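Local structure of coenzyme f420-dependent n5,n10-methylenetetrahydromethanopterin reductase (Methanopyrus kandleri, 1EZW) at residues Phe6-Pro12 with Phe31-Cys37; Lys60-Thr66 with Arg90-Gly96; Tyr139-Glu143 with Gly168-Phe173. The protein catalyses the reversible, coenzyme F420-dependent reduction of methylene-tetrahydromethanopterin to methyl-tetrahydromethanopterin, a step in methane formation from CO2. One frame throughout, in Å; residues are numbered along the deposited sequence. Where two conformers were deposited one is given.

Contact 1 (Phe6-Pro12 with Phe31-Cys37)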
loop_
_atom_site.group_PDB
_atom_site.type_symbol
_atom_site.label_atom_id
_atom_site.label_comp_id
_atom_site.label_asym_id
_atom_site.label_seq_id
_atom_site.Cartn_x
_atom_site.Cartn_y
_atom_site.Cartn_z
ATOM N N PHE A 6 -17.612 -18.673 -0.371
ATOM C CA PHE A 6 -17.277 -18.426 -1.766
ATOM C C PHE A 6 -15.824 -17.945 -1.867
ATOM O O PHE A 6 -15.376 -17.133 -1.055
ATOM C CB PHE A 6 -18.200 -17.366 -2.352
ATOM C CG PHE A 6 -19.594 -17.881 -2.597
ATOM C CD1 PHE A 6 -20.469 -18.038 -1.529
ATOM C CD2 PHE A 6 -19.958 -18.317 -3.853
ATOM C CE1 PHE A 6 -21.712 -18.650 -1.717
ATOM C CE2 PHE A 6 -21.217 -18.945 -4.062
ATOM C CZ PHE A 6 -22.068 -19.101 -2.991
ATOM N N GLY A 7 -15.115 -18.482 -2.831
ATOM C CA GLY A 7 -13.727 -18.076 -3.055
ATOM C C GLY A 7 -13.610 -17.584 -4.487
ATOM O O GLY A 7 -14.518 -17.771 -5.320
ATOM N N ILE A 8 -12.484 -16.949 -4.793
ATOM C CA ILE A 8 -12.232 -16.481 -6.140
ATOM C C ILE A 8 -10.815 -16.908 -6.465
ATOM O O ILE A 8 -9.935 -16.847 -5.600
ATOM C CB ILE A 8 -12.403 -14.937 -6.257
ATOM C CG1 ILE A 8 -12.203 -14.552 -7.722
ATOM C CG2 ILE A 8 -11.452 -14.195 -5.315
ATOM C CD1 ILE A 8 -12.651 -13.168 -8.013
ATOM N N GLU A 9 -10.612 -17.376 -7.690
ATOM C CA GLU A 9 -9.281 -17.818 -8.113
ATOM C C GLU A 9 -8.948 -17.017 -9.343
ATOM O O GLU A 9 -9.689 -17.013 -10.323
ATOM C CB GLU A 9 -9.282 -19.341 -8.388
ATOM C CG GLU A 9 -8.047 -19.870 -9.097
ATOM C CD GLU A 9 -8.231 -19.894 -10.593
ATOM O OE1 GLU A 9 -9.184 -20.566 -11.080
ATOM O OE2 GLU A 9 -7.438 -19.238 -11.295
ATOM N N LEU A 10 -7.813 -16.315 -9.284
ATOM C CA LEU A 10 -7.380 -15.473 -10.392
ATOM C C LEU A 10 -5.990 -15.892 -10.841
ATOM O O LEU A 10 -5.105 -16.162 -10.007
ATOM C CB LEU A 10 -7.361 -14.001 -9.958
ATOM C CG LEU A 10 -8.744 -13.379 -9.687
ATOM C CD1 LEU A 10 -8.630 -12.036 -9.006
ATOM C CD2 LEU A 10 -9.505 -13.244 -10.989
ATOM N N LEU A 11 -5.828 -16.014 -12.164
ATOM C CA LEU A 11 -4.532 -16.338 -12.751
ATOM C C LEU A 11 -3.863 -14.951 -12.781
ATOM O O LEU A 11 -4.435 -13.981 -13.263
ATOM C CB LEU A 11 -4.683 -16.814 -14.199
ATOM C CG LEU A 11 -3.378 -17.298 -14.827
ATOM C CD1 LEU A 11 -3.065 -18.686 -14.254
ATOM C CD2 LEU A 11 -3.498 -17.376 -16.358
ATOM N N PRO A 12 -2.652 -14.853 -12.247
ATOM C CA PRO A 12 -2.055 -13.527 -12.278
ATOM C C PRO A 12 -1.302 -13.192 -13.563
ATOM O O PRO A 12 -0.114 -12.874 -13.509
ATOM C CB PRO A 12 -1.162 -13.571 -11.053
ATOM C CG PRO A 12 -0.605 -14.995 -11.156
ATOM C CD PRO A 12 -1.807 -15.808 -11.478
ATOM N N PHE A 31 -17.026 -12.504 -0.701
ATOM C CA PHE A 31 -16.150 -13.674 -0.892
ATOM C C PHE A 31 -15.204 -13.755 0.318
ATOM O O PHE A 31 -14.716 -12.730 0.815
ATOM C CB PHE A 31 -15.300 -13.544 -2.180
ATOM C CG PHE A 31 -16.078 -13.746 -3.442
ATOM C CD1 PHE A 31 -17.056 -12.812 -3.859
ATOM C CD2 PHE A 31 -15.804 -14.860 -4.246
ATOM C CE1 PHE A 31 -17.727 -13.024 -5.089
ATOM C CE2 PHE A 31 -16.476 -15.070 -5.462
ATOM C CZ PHE A 31 -17.428 -14.148 -5.879
ATOM N N GLU A 32 -14.919 -14.971 0.794
ATOM C CA GLU A 32 -14.061 -15.139 1.960
ATOM C C GLU A 32 -12.670 -15.700 1.656
ATOM O O GLU A 32 -11.795 -15.711 2.529
ATOM C CB GLU A 32 -14.771 -15.998 3.006
ATOM C CG GLU A 32 -15.973 -15.265 3.624
ATOM C CD GLU A 32 -16.759 -16.139 4.591
ATOM O OE1 GLU A 32 -16.263 -16.421 5.694
ATOM O OE2 GLU A 32 -17.874 -16.555 4.228
ATOM N N TYR A 33 -12.476 -16.181 0.440
ATOM C CA TYR A 33 -11.156 -16.687 0.043
ATOM C C TYR A 33 -10.717 -16.169 -1.291
ATOM O O TYR A 33 -11.522 -16.097 -2.207
ATOM C CB TYR A 33 -11.163 -18.221 -0.100
ATOM C CG TYR A 33 -11.478 -18.927 1.185
ATOM C CD1 TYR A 33 -12.803 -19.081 1.622
ATOM C CD2 TYR A 33 -10.455 -19.431 1.981
ATOM C CE1 TYR A 33 -13.092 -19.726 2.828
ATOM C CE2 TYR A 33 -10.719 -20.077 3.182
ATOM C CZ TYR A 33 -12.057 -20.220 3.597
ATOM O OH TYR A 33 -12.317 -20.807 4.816
ATOM N N ALA A 34 -9.412 -15.872 -1.432
ATOM C CA ALA A 34 -8.886 -15.458 -2.746
ATOM C C ALA A 34 -7.609 -16.296 -2.953
ATOM O O ALA A 34 -6.682 -16.276 -2.103
ATOM C CB ALA A 34 -8.537 -13.921 -2.761
ATOM N N TRP A 35 -7.596 -17.003 -4.069
ATOM C CA TRP A 35 -6.515 -17.905 -4.431
ATOM C C TRP A 35 -5.809 -17.411 -5.665
ATOM O O TRP A 35 -6.443 -17.101 -6.665
ATOM C CB TRP A 35 -7.075 -19.298 -4.746
ATOM C CG TRP A 35 -7.848 -19.935 -3.610
ATOM C CD1 TRP A 35 -9.224 -19.987 -3.441
ATOM C CD2 TRP A 35 -7.287 -20.665 -2.515
ATOM N NE1 TRP A 35 -9.530 -20.714 -2.320
ATOM C CE2 TRP A 35 -8.362 -21.143 -1.729
ATOM C CE3 TRP A 35 -5.971 -20.968 -2.120
ATOM C CZ2 TRP A 35 -8.168 -21.917 -0.560
ATOM C CZ3 TRP A 35 -5.781 -21.743 -0.953
ATOM C CH2 TRP A 35 -6.880 -22.204 -0.191
ATOM N N ILE A 36 -4.481 -17.373 -5.605
ATOM C CA ILE A 36 -3.707 -16.899 -6.756
ATOM C C ILE A 36 -2.794 -18.037 -7.191
ATOM O O ILE A 36 -2.020 -18.565 -6.390
ATOM C CB ILE A 36 -2.866 -15.640 -6.404
ATOM C CG1 ILE A 36 -3.813 -14.438 -6.227
ATOM C CG2 ILE A 36 -1.891 -15.328 -7.563
ATOM C CD1 ILE A 36 -4.538 -14.102 -7.562
ATOM N N CYS A 37 -2.899 -18.431 -8.455
ATOM C CA CYS A 37 -2.099 -19.532 -8.994
ATOM C C CYS A 37 -0.606 -19.244 -8.966
ATOM O O CYS A 37 -0.180 -18.086 -8.965
ATOM C CB CYS A 37 -2.534 -19.810 -10.421
ATOM S SG CYS A 37 -4.302 -19.895 -10.498
HETATM O O HOH W 1 -18.235 -16.358 1.246
#

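Contact 2 (Lys60-Thr66 with Arg90-Gly96)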
loop_
_atom_site.group_PDB
_atom_site.type_symbol
_atom_site.label_atom_id
_atom_site.label_comp_id
_atom_site.label_asym_id
_atom_site.label_seq_id
_atom_site.Cartn_x
_atom_site.Cartn_y
_atom_site.Cartn_z
ATOM N N LYS A 60 -9.424 -13.961 2.963
ATOM C CA LYS A 60 -8.231 -14.804 3.157
ATOM C C LYS A 60 -7.525 -14.886 1.815
ATOM O O LYS A 60 -8.154 -14.880 0.744
ATOM C CB LYS A 60 -8.631 -16.155 3.731
ATOM C CG LYS A 60 -9.201 -15.952 5.145
ATOM C CD LYS A 60 -9.710 -17.254 5.811
ATOM C CE LYS A 60 -11.204 -17.393 5.712
ATOM N NZ LYS A 60 -11.659 -18.434 6.719
ATOM N N LEU A 61 -6.186 -14.921 1.896
ATOM C CA LEU A 61 -5.250 -14.835 0.747
ATOM C C LEU A 61 -4.194 -15.925 0.691
ATOM O O LEU A 61 -3.545 -16.168 1.696
ATOM C CB LEU A 61 -4.422 -13.501 0.846
ATOM C CG LEU A 61 -4.522 -12.119 0.184
ATOM C CD1 LEU A 61 -5.820 -11.939 -0.564
ATOM C CD2 LEU A 61 -4.347 -11.029 1.266
ATOM N N GLY A 62 -4.007 -16.580 -0.446
ATOM C CA GLY A 62 -2.867 -17.493 -0.489
ATOM C C GLY A 62 -2.681 -18.092 -1.836
ATOM O O GLY A 62 -3.519 -17.948 -2.767
ATOM N N PRO A 63 -1.567 -18.824 -1.985
ATOM C CA PRO A 63 -1.284 -19.467 -3.250
ATOM C C PRO A 63 -2.275 -20.606 -3.488
ATOM O O PRO A 63 -2.525 -21.388 -2.579
ATOM C CB PRO A 63 0.164 -19.945 -3.070
ATOM C CG PRO A 63 0.268 -20.214 -1.605
ATOM C CD PRO A 63 -0.497 -19.054 -0.988
ATOM N N GLY A 64 -2.816 -20.682 -4.705
ATOM C CA GLY A 64 -3.764 -21.739 -5.055
ATOM C C GLY A 64 -3.492 -22.148 -6.487
ATOM O O GLY A 64 -4.176 -21.681 -7.410
ATOM N N ILE A 65 -2.550 -23.062 -6.712
ATOM C CA ILE A 65 -1.810 -23.751 -5.657
ATOM C C ILE A 65 -0.323 -23.750 -5.931
ATOM O O ILE A 65 0.096 -23.619 -7.068
ATOM C CB ILE A 65 -2.210 -25.220 -5.586
ATOM C CG1 ILE A 65 -2.138 -25.810 -6.981
ATOM C CG2 ILE A 65 -3.621 -25.365 -5.033
ATOM C CD1 ILE A 65 -2.428 -27.355 -7.016
ATOM N N THR A 66 0.469 -23.885 -4.875
ATOM C CA THR A 66 1.894 -23.911 -5.114
ATOM C C THR A 66 2.335 -25.362 -5.061
ATOM O O THR A 66 1.490 -26.233 -5.158
ATOM C CB THR A 66 2.651 -22.972 -4.155
ATOM O OG1 THR A 66 4.047 -22.997 -4.521
ATOM C CG2 THR A 66 2.463 -23.352 -2.683
ATOM N N ARG A 90 -4.320 -13.397 7.643
ATOM C CA ARG A 90 -5.269 -13.859 6.637
ATOM C C ARG A 90 -4.732 -14.873 5.627
ATOM O O ARG A 90 -5.401 -15.174 4.651
ATOM C CB ARG A 90 -5.852 -12.658 5.854
ATOM C CG ARG A 90 -6.780 -11.830 6.711
ATOM C CD ARG A 90 -7.341 -10.686 5.896
ATOM N NE ARG A 90 -6.342 -9.657 5.580
ATOM C CZ ARG A 90 -6.246 -9.075 4.382
ATOM N NH1 ARG A 90 -5.325 -8.127 4.179
ATOM N NH2 ARG A 90 -7.000 -9.487 3.371
ATOM N N ALA A 91 -3.522 -15.376 5.844
ATOM C CA ALA A 91 -2.974 -16.310 4.893
ATOM C C ALA A 91 -3.643 -17.678 4.895
ATOM O O ALA A 91 -4.134 -18.133 5.929
ATOM C CB ALA A 91 -1.465 -16.498 5.148
ATOM N N ILE A 92 -3.604 -18.295 3.733
ATOM C CA ILE A 92 -4.069 -19.683 3.546
ATOM C C ILE A 92 -3.030 -20.347 2.652
ATOM O O ILE A 92 -2.317 -19.685 1.871
ATOM C CB ILE A 92 -5.474 -19.760 2.896
ATOM C CG1 ILE A 92 -5.465 -19.087 1.519
ATOM C CG2 ILE A 92 -6.502 -19.161 3.848
ATOM C CD1 ILE A 92 -6.866 -18.887 0.855
ATOM N N ILE A 93 -2.915 -21.677 2.727
ATOM C CA ILE A 93 -1.953 -22.368 1.874
ATOM C C ILE A 93 -2.708 -23.318 0.929
ATOM O O ILE A 93 -3.568 -24.060 1.411
ATOM C CB ILE A 93 -1.034 -23.277 2.730
ATOM C CG1 ILE A 93 -0.214 -22.438 3.704
ATOM C CG2 ILE A 93 -0.133 -24.124 1.797
ATOM C CD1 ILE A 93 0.404 -23.277 4.853
ATOM N N GLY A 94 -2.393 -23.268 -0.372
ATOM C CA GLY A 94 -2.932 -24.196 -1.367
ATOM C C GLY A 94 -1.704 -24.974 -1.850
ATOM O O GLY A 94 -0.807 -24.386 -2.417
ATOM N N MET A 95 -1.638 -26.295 -1.644
ATOM C CA MET A 95 -0.441 -27.037 -2.037
ATOM C C MET A 95 -0.829 -28.210 -2.936
ATOM O O MET A 95 -1.743 -28.944 -2.619
ATOM C CB MET A 95 0.223 -27.576 -0.755
ATOM C CG MET A 95 1.478 -28.397 -0.997
ATOM S SD MET A 95 2.845 -27.442 -1.697
ATOM C CE MET A 95 3.154 -26.310 -0.367
ATOM N N GLY A 96 -0.152 -28.352 -4.052
ATOM C CA GLY A 96 -0.414 -29.454 -4.969
ATOM C C GLY A 96 0.891 -30.056 -5.433
ATOM O O GLY A 96 1.961 -29.671 -4.988
#

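Contact 3 (Tyr139-Glu143 with Gly168-Phe173)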
loop_
_atom_site.group_PDB
_atom_site.type_symbol
_atom_site.label_atom_id
_atom_site.label_comp_id
_atom_site.label_asym_id
_atom_site.label_seq_id
_atom_site.Cartn_x
_atom_site.Cartn_y
_atom_site.Cartn_z
ATOM N N TYR A 139 4.667 -26.377 8.950
ATOM C CA TYR A 139 4.096 -26.160 10.261
ATOM C C TYR A 139 5.141 -26.128 11.369
ATOM O O TYR A 139 4.953 -25.419 12.349
ATOM C CB TYR A 139 2.944 -27.157 10.499
ATOM C CG TYR A 139 1.741 -26.639 9.698
ATOM C CD1 TYR A 139 1.610 -26.922 8.331
ATOM C CD2 TYR A 139 0.819 -25.786 10.301
ATOM C CE1 TYR A 139 0.566 -26.357 7.555
ATOM C CE2 TYR A 139 -0.244 -25.203 9.544
ATOM C CZ TYR A 139 -0.349 -25.497 8.183
ATOM O OH TYR A 139 -1.352 -24.939 7.421
ATOM N N GLN A 140 6.247 -26.860 11.209
ATOM C CA GLN A 140 7.318 -26.699 12.192
ATOM C C GLN A 140 7.817 -25.245 12.149
ATOM O O GLN A 140 8.090 -24.649 13.196
ATOM C CB GLN A 140 8.513 -27.614 11.933
ATOM C CG GLN A 140 8.247 -29.099 12.316
ATOM C CD GLN A 140 9.540 -29.889 12.277
ATOM O OE1 GLN A 140 10.594 -29.353 12.630
ATOM N NE2 GLN A 140 9.463 -31.190 11.906
ATOM N N TYR A 141 7.907 -24.673 10.947
ATOM C CA TYR A 141 8.362 -23.286 10.759
ATOM C C TYR A 141 7.364 -22.313 11.413
ATOM O O TYR A 141 7.744 -21.392 12.134
ATOM C CB TYR A 141 8.479 -23.020 9.248
ATOM C CG TYR A 141 9.061 -21.667 8.882
ATOM C CD1 TYR A 141 10.384 -21.539 8.489
ATOM C CD2 TYR A 141 8.273 -20.515 8.946
ATOM C CE1 TYR A 141 10.936 -20.275 8.149
ATOM C CE2 TYR A 141 8.806 -19.253 8.610
ATOM C CZ TYR A 141 10.129 -19.142 8.212
ATOM O OH TYR A 141 10.659 -17.908 7.809
ATOM N N LEU A 142 6.077 -22.519 11.158
ATOM C CA LEU A 142 5.029 -21.669 11.733
ATOM C C LEU A 142 4.922 -21.796 13.254
ATOM O O LEU A 142 4.429 -20.874 13.917
ATOM C CB LEU A 142 3.673 -21.987 11.078
ATOM C CG LEU A 142 3.551 -21.662 9.604
ATOM C CD1 LEU A 142 2.171 -22.149 9.108
ATOM C CD2 LEU A 142 3.637 -20.140 9.410
ATOM N N GLU A 143 5.366 -22.936 13.817
ATOM C CA GLU A 143 5.371 -23.084 15.270
ATOM C C GLU A 143 6.577 -22.372 15.881
ATOM O O GLU A 143 6.707 -22.303 17.113
ATOM C CB GLU A 143 5.381 -24.578 15.686
ATOM C CG GLU A 143 4.080 -25.319 15.311
ATOM C CD GLU A 143 2.928 -25.020 16.251
ATOM O OE1 GLU A 143 3.055 -24.085 17.070
ATOM O OE2 GLU A 143 1.882 -25.720 16.178
ATOM N N GLY A 168 0.085 -18.457 13.171
ATOM C CA GLY A 168 0.871 -19.645 13.527
ATOM C C GLY A 168 0.316 -20.913 12.856
ATOM O O GLY A 168 -0.018 -20.909 11.667
ATOM N N SER A 169 0.232 -22.023 13.588
ATOM C CA SER A 169 -0.284 -23.229 12.969
ATOM C C SER A 169 -1.785 -23.213 12.652
ATOM O O SER A 169 -2.299 -24.186 12.098
ATOM C CB SER A 169 0.082 -24.461 13.810
ATOM O OG SER A 169 -0.462 -24.336 15.096
ATOM N N ASP A 170 -2.485 -22.125 12.981
ATOM C CA ASP A 170 -3.914 -22.001 12.642
ATOM C C ASP A 170 -4.074 -21.682 11.141
ATOM O O ASP A 170 -5.199 -21.681 10.621
ATOM C CB ASP A 170 -4.608 -20.909 13.459
ATOM C CG ASP A 170 -4.896 -21.339 14.882
ATOM O OD1 ASP A 170 -5.330 -20.483 15.682
ATOM O OD2 ASP A 170 -4.698 -22.534 15.186
ATOM N N ILE A 171 -2.967 -21.371 10.442
ATOM C CA ILE A 171 -3.090 -21.134 8.993
ATOM C C ILE A 171 -3.628 -22.403 8.354
ATOM O O ILE A 171 -3.101 -23.493 8.585
ATOM C CB ILE A 171 -1.703 -20.801 8.349
ATOM C CG1 ILE A 171 -1.227 -19.469 8.914
ATOM C CG2 ILE A 171 -1.829 -20.724 6.814
ATOM C CD1 ILE A 171 0.140 -18.997 8.318
ATOM N N PRO A 172 -4.708 -22.295 7.570
ATOM C CA PRO A 172 -5.286 -23.484 6.926
ATOM C C PRO A 172 -4.435 -24.070 5.832
ATOM O O PRO A 172 -3.840 -23.351 5.040
ATOM C CB PRO A 172 -6.614 -22.991 6.356
ATOM C CG PRO A 172 -6.894 -21.687 7.040
ATOM C CD PRO A 172 -5.490 -21.086 7.268
ATOM N N PHE A 173 -4.401 -25.403 5.777
ATOM C CA PHE A 173 -3.650 -26.099 4.770
ATOM C C PHE A 173 -4.606 -26.779 3.809
ATOM O O PHE A 173 -5.310 -27.716 4.187
ATOM C CB PHE A 173 -2.762 -27.188 5.418
ATOM C CG PHE A 173 -1.854 -27.888 4.449
ATOM C CD1 PHE A 173 -0.711 -27.248 3.925
ATOM C CD2 PHE A 173 -2.119 -29.204 4.059
ATOM C CE1 PHE A 173 0.148 -27.900 3.043
ATOM C CE2 PHE A 173 -1.260 -29.864 3.167
ATOM C CZ PHE A 173 -0.130 -29.230 2.656
HETATM O O HOH W 2 0.818 -21.695 16.419
#

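Contact 1 (Phe6-Pro12 with Phe31-Cys37)
Strand 6-10 and strand 33-36 run parallel: their axes approach to 4.6 Å and their N-to-C directions differ by 20°. Four parallel bridges fix the register, Gly7 with Tyr33, Ile8 with Ala34, Glu9 with Trp35 and Leu10 with Ile36. The hydrogen bonds pass back and forth as a parallel pair requires: Ile8 N to Tyr33 O (2.9 Å), Trp35 N to Ile8 O (2.8 Å) and Leu10 N to Trp35 O (3.1 Å). At the N-terminal end Phe6 O accepts a good bond from Glu32 N (2.9 Å) and a weak one from Tyr33 N (3.4 Å), while water 1 links Phe6 N to Glu32 OE2.

Gly7, Glu9, Tyr33 and Trp35 share one face. At Gly7 an ideal CB would lie 3.3 Å from Tyr33 CB, so its bareness eases the pairing. The other face is apolar, with Ile8 CG2 3.9 Å from Ala34 CB and Leu10 CB 3.7 Å from Ile36 CD1. Phe31 extends this packing, its ring covered on one face by Phe6 CB (4.0 Å from Phe31 CD2), and beyond the strands Pro12 CG rests 3.8 Å from Ile36 CG2.

The pair forms the two strands of the first beta-alpha-beta unit of the TIM barrel, with helix 16-28 as the crossover. Its apolar face meets that helix through Leu10, Ala34 and Ile36, and helix 332-342 through Ile8 and Phe31. Trp35, on the inner face, bonds Gln321 through NE1 and makes edge-to-face contacts with Tyr174 and Tyr229, while strand 321-324 pairs with strand 5-10 on its far side.

Contact 2 (Lys60-Thr66 with Arg90-Gly96)
Ile92 takes chi1 p, which sets CG2 3.7 Å from Lys60 CB; the lysine leads its amine away to Tyr33 OH. Leu61 lies between rotamer wells and has two conformers, the one given placing CD2 3.7 Å from Arg90 NH2. The Arg90 guanidinium bonds Ser87 O, Ile59 O and Thr56 OG1, and the Arg90 side chain lies about 4 Å from a bound magnesium ion, whose site includes Thr56 and Ser57. Ile65, also chi1 p, extends CD1 to 3.6 Å from Gly96 CA, where an ideal CB would clash. Met95 (t, p, p) folds so that CE meets Thr66 CG2 at 3.8 Å, and Thr66 OG1 bonds Asp38.

The backbone makes two separate ladders. Leu61 N to Arg90 O and Ile92 N to Leu61 O (both 2.9 Å) form one; Thr66 N to Gly94 O (2.8 Å) and Gly96 N to Thr66 O (2.9 Å) form the other, shifted by one residue. Between them the Gly64-Ile65 peptide is cis. Such a non-prolyl cis peptide in the bulge at the C-terminal end of the third barrel strand is characteristic of the luciferase-like TIM-barrel family, where it probably backs the F420 deazaflavin.

Contact 3 (Tyr139-Glu143 with Gly168-Phe173)
Two hydrogen bonds from side chains tie the end of helix 127-142 to residues 168-173. With chi1 m the Tyr139 ring reaches across to the other segment, and Tyr139 OH donates to Ile171 O at 2.6 Å. Ser169 OG donates to Glu143 OE2 at 2.9 Å, and beside it water 2 accepts from Ser169 N (2.9 Å) and donates weakly to Glu143 OE1 (3.3 Å).

Within the segments, Glu143 N bonds Tyr139 O (2.9 Å), an i to i+4 helical bond, and Ile171 N bonds Gly168 O (3.2 Å) around the 3-10 segment 169-170. Gly168 has a positive phi of 55°, a backbone state readily open to a residue lacking a CB.

In the fold this is the return from the fourth barrel helix to the fifth strand of the TIM barrel: helix 127-142 comes after strand 93-95 in the chain, and residues 168-173 lead into strand 173-176, so the contact joins the two ends of the long alpha-to-beta connection between them.

Apolar contacts pair Leu142 CD1 with Ile171 CD1 at 3.8 Å and Tyr139 CE1 with Phe173 CD1 at 3.9 Å. Van der Waals contacts add Leu142 CD1 to Gly168 O at 3.6 Å and Tyr139 CD2 to Ser169 CB at 3.8 Å. At the edge of the Tyr139 ring lie Phe173 CD1, Ile171 O and Ser169 O. Ile93 of strand 93-95 packs against Tyr139, Ile171 and Phe173, and Ile171 also reaches Ile80 of helix 73-86. On another side of the helix, Tyr141 OH bonds Tyr40 O of the third subunit.

Overall arrangement
The three contacts come in series along the chain and run from the first strand of the TIM barrel to the entry of the fifth. Contacts 1 and 2, centres 9 Å apart, share the sheet, strand 33-36 lying beside strand 60-63: Ala34 N is 2.7 Å from Lys60 O and Ile36 O is 2.8 Å from Gly64 N, both probable hydrogen bonds. Contact 2 brings the third and fourth strands, 60-63 and 93-95, side by side, so the barrel is continuous there. Contact 3, centred 12 Å from contact 2, meets it where Ile93 N approaches Pro172 O (3.0 Å). Contacts 1 and 3, centres 21 Å apart, do not touch. Successive strand neighbours thus build the barrel wall, while contact 3 attaches helix 127-142 on its outside.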